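Local atomic coordinates of digeranylgeranylglycerophospholipid reductase (Sulfolobus acidocaldarius, PDB entry 4OPC), a protein that reduces the isoprenoid double bonds of archaeal membrane lipid precursors, using one FAD per subunit to turn unsaturated archaeols into saturated ones. Residues D180-V185 with F351-Q356. Numbering follows the deposited sequence.
Sequences DKDADV and FRRFLQ. With PGT ((1S)-2-{[{[(2R)-2,3-dihydroxypropyl]oxy}(hydroxy)phosphoryl]oxy}-1-[(palmitoyloxy)methyl]ethyl stearate), chain C.
Arg352 reaches from helix 332-357 to Asp182, just ahead of strand 183-193, and its NH2 makes a salt-bridged hydrogen bond of 2.8 Å to Asp182 OD1. The two planar groups stand nearly perpendicular, 86° apart; OD1 lies near the edge of the guanidinium, while the nitrogen meets it from above the carboxylate plane, 58° out. The side chain runs extended to CD and then bends at chi3 (80°), which sets NE to one side on the way to the guanidinium that meets Asp182. NH1 is divided between two weak hydrogen bonds, one to the backbone Lys181 O at 3.1 Å and one to Gln356 OE1, one helical turn on. Asp182 OD1 also faces Arg353 NH2 across 3.8 Å, a long salt bridge of charges alone, but water 2 joins the pair more closely, giving a proton to Asp182 OD2 at 2.5 Å and accepting one from Arg353 NH2. On the lipid side, Asp184 and Gln356 run side by side in opposite senses, with carboxylate and amide almost coplanar. Water 1 bridges them, lying 2.7 Å from Asp184 OD1 and accepting from Gln356 NE2 at 2.9 Å. Lipid carbons lie against both: PGT C46 is 3.6 Å from Asp184 OD2, and C47 is 3.9 Å from Gln356 NE2.

Further out, Asp349 pairs with Arg352 NH2 and Arg353 NE, Asn449 accepts from Arg353 NH1, and Gly214 O accepts from Gln356 NE2. Gln234 of the adjacent strand 226-234 donates to Lys181 O. The contact thus ties the start of a catalytic-domain strand to a helix beside the lipid pocket through charges, a shared carbonyl and water. With two arginines near it, Asp182 is probably kept ionised, while beside the acyl chain water 1 and Gly214 O give Gln356 NE2 two acceptors and water 1 gives Asp184 OD1 a polar partner.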
# COMPACT_ATOMS: atom_id res chain seq x y z
N ASP A 180 -9.40 -11.57 6.10
CA ASP A 180 -8.47 -11.26 7.19
C ASP A 180 -7.03 -11.67 6.87
O ASP A 180 -6.09 -11.06 7.34
CB ASP A 180 -8.91 -11.95 8.49
CG ASP A 180 -10.19 -11.37 9.08
OD1 ASP A 180 -10.59 -10.24 8.70
OD2 ASP A 180 -10.78 -12.04 9.94
N LYS A 181 -6.87 -12.73 6.07
CA LYS A 181 -5.54 -13.20 5.72
C LYS A 181 -4.90 -12.38 4.60
O LYS A 181 -3.74 -12.63 4.24
CB LYS A 181 -5.59 -14.67 5.30
CG LYS A 181 -5.89 -15.63 6.46
CD LYS A 181 -6.03 -17.08 6.00
CE LYS A 181 -7.31 -17.27 5.21
NZ LYS A 181 -8.50 -16.72 5.93
N ASP A 182 -5.63 -11.39 4.07
CA ASP A 182 -5.12 -10.52 3.01
C ASP A 182 -4.67 -9.17 3.56
O ASP A 182 -4.63 -8.16 2.84
CB ASP A 182 -6.16 -10.34 1.91
CG ASP A 182 -6.36 -11.58 1.05
OD1 ASP A 182 -5.57 -12.54 1.13
OD2 ASP A 182 -7.33 -11.60 0.26
N ALA A 183 -4.31 -9.14 4.84
CA ALA A 183 -3.69 -7.96 5.44
C ALA A 183 -2.72 -8.42 6.51
O ALA A 183 -2.78 -9.56 6.97
CB ALA A 183 -4.76 -7.04 6.05
N ASP A 184 -1.80 -7.53 6.85
CA ASP A 184 -0.93 -7.73 7.99
C ASP A 184 -1.25 -6.68 9.06
O ASP A 184 -1.74 -5.60 8.75
CB ASP A 184 0.56 -7.65 7.58
CG ASP A 184 1.08 -8.95 6.97
OD1 ASP A 184 0.29 -9.67 6.32
OD2 ASP A 184 2.29 -9.26 7.11
N VAL A 185 -0.96 -7.00 10.30
CA VAL A 185 -0.92 -5.99 11.33
C VAL A 185 0.56 -5.67 11.45
O VAL A 185 1.41 -6.58 11.40
CB VAL A 185 -1.55 -6.45 12.66
CG1 VAL A 185 -0.92 -7.72 13.14
CG2 VAL A 185 -1.42 -5.36 13.73
N PHE A 351 2.41 -14.43 -5.48
CA PHE A 351 3.76 -14.69 -4.99
C PHE A 351 3.82 -14.60 -3.46
O PHE A 351 4.41 -15.48 -2.81
CB PHE A 351 4.76 -13.74 -5.68
CG PHE A 351 6.20 -14.11 -5.49
CD1 PHE A 351 6.64 -15.42 -5.63
CD2 PHE A 351 7.13 -13.13 -5.22
CE1 PHE A 351 7.98 -15.74 -5.46
CE2 PHE A 351 8.47 -13.46 -5.05
CZ PHE A 351 8.89 -14.77 -5.19
N ARG A 352 3.16 -13.59 -2.88
CA ARG A 352 3.06 -13.46 -1.43
C ARG A 352 2.54 -14.73 -0.74
O ARG A 352 3.04 -15.13 0.30
CB ARG A 352 2.16 -12.27 -1.07
CG ARG A 352 1.48 -12.43 0.30
CD ARG A 352 0.44 -11.38 0.59
NE ARG A 352 -0.86 -11.61 -0.04
CZ ARG A 352 -1.88 -12.22 0.56
NH1 ARG A 352 -1.75 -12.66 1.80
NH2 ARG A 352 -3.06 -12.33 -0.05
N ARG A 353 1.49 -15.31 -1.31
CA ARG A 353 0.85 -16.48 -0.70
C ARG A 353 1.84 -17.63 -0.61
O ARG A 353 1.90 -18.35 0.38
CB ARG A 353 -0.37 -16.88 -1.53
CG ARG A 353 -1.51 -15.88 -1.42
CD ARG A 353 -2.50 -16.05 -2.56
NE ARG A 353 -3.34 -14.86 -2.63
CZ ARG A 353 -4.65 -14.85 -2.42
NH1 ARG A 353 -5.31 -15.97 -2.17
NH2 ARG A 353 -5.31 -13.70 -2.47
N PHE A 354 2.63 -17.80 -1.67
CA PHE A 354 3.70 -18.77 -1.66
C PHE A 354 4.74 -18.46 -0.58
O PHE A 354 5.08 -19.33 0.23
CB PHE A 354 4.32 -18.79 -3.06
CG PHE A 354 5.58 -19.60 -3.18
CD1 PHE A 354 5.56 -20.99 -3.12
CD2 PHE A 354 6.80 -18.97 -3.37
CE1 PHE A 354 6.73 -21.73 -3.26
CE2 PHE A 354 7.97 -19.69 -3.51
CZ PHE A 354 7.94 -21.07 -3.45
N LEU A 355 5.25 -17.23 -0.57
CA LEU A 355 6.30 -16.87 0.38
C LEU A 355 5.83 -17.06 1.82
O LEU A 355 6.58 -17.53 2.67
CB LEU A 355 6.75 -15.42 0.16
CG LEU A 355 7.40 -15.15 -1.20
CD1 LEU A 355 7.68 -13.66 -1.34
CD2 LEU A 355 8.68 -15.96 -1.40
N GLN A 356 4.57 -16.70 2.10
CA GLN A 356 4.04 -16.83 3.46
C GLN A 356 3.93 -18.28 3.93
O GLN A 356 3.84 -18.52 5.13
CB GLN A 356 2.70 -16.12 3.58
CG GLN A 356 2.81 -14.61 3.56
CD GLN A 356 1.46 -13.92 3.54
OE1 GLN A 356 0.55 -14.33 2.83
NE2 GLN A 356 1.33 -12.86 4.33
C48 PGT C . 5.18 -11.18 3.10
C47 PGT C . 3.94 -10.39 2.74
C46 PGT C . 3.66 -9.37 3.82
C45 PGT C . 4.89 -8.49 4.00
C44 PGT C . 4.49 -7.13 4.54
C43 PGT C . 4.87 -7.02 6.00
C42 PGT C . 4.32 -5.73 6.55
C41 PGT C . 5.05 -4.59 5.89
C40 PGT C . 5.07 -3.38 6.78
C39 PGT C . 6.32 -2.60 6.46
C38 PGT C . 6.33 -2.25 4.99
C37 PGT C . 7.66 -1.63 4.65
C36 PGT C . 7.62 -1.19 3.20
C35 PGT C . 9.00 -0.87 2.70
C34 PGT C . 8.90 -0.38 1.27
C33 PGT C . 10.25 -0.35 0.59
C32 PGT C . 10.37 0.84 -0.34
C31 PGT C . 9.69 0.60 -1.68
O31 PGT C . 8.87 1.42 -2.06
O2 PGT C . 9.98 -0.53 -2.48
C2 PGT C . 10.86 -0.33 -3.58
C1 PGT C . 10.17 0.25 -4.80
O3P PGT C . 8.89 0.81 -4.61
P PGT C . 7.66 0.14 -5.37
O1P PGT C . 7.90 -1.35 -5.25
O2P PGT C . 6.33 0.52 -4.74
O4P PGT C . 7.60 0.54 -6.91
C4 PGT C . 8.69 1.13 -7.59
C5 PGT C . 8.39 1.27 -9.07
O5 PGT C . 8.48 2.63 -9.44
C6 PGT C . 7.00 0.75 -9.36
O6 PGT C . 6.11 1.80 -9.64
C3 PGT C . 11.43 -1.64 -4.08
O3 PGT C . 12.27 -2.28 -3.15
C11 PGT C . 12.20 -3.68 -3.23
O11 PGT C . 12.21 -4.23 -4.31
C12 PGT C . 12.09 -4.51 -1.96
C13 PGT C . 12.49 -5.95 -2.23
C14 PGT C . 12.35 -6.74 -0.95
C15 PGT C . 11.03 -7.49 -0.94
C16 PGT C . 10.94 -8.39 0.27
C17 PGT C . 10.55 -9.78 -0.18
C18 PGT C . 10.76 -10.78 0.93
C19 PGT C . 10.66 -12.19 0.38
C20 PGT C . 11.86 -12.52 -0.48
C21 PGT C . 12.56 -13.74 0.08
C22 PGT C . 13.20 -14.54 -1.04
C23 PGT C . 13.33 -15.98 -0.59
C24 PGT C . 13.69 -16.87 -1.76
C25 PGT C . 12.71 -18.01 -1.86
C26 PGT C . 12.12 -18.06 -3.26
O HOH W 1 -0.97 -11.07 4.45
O HOH W 2 -7.98 -13.09 -1.66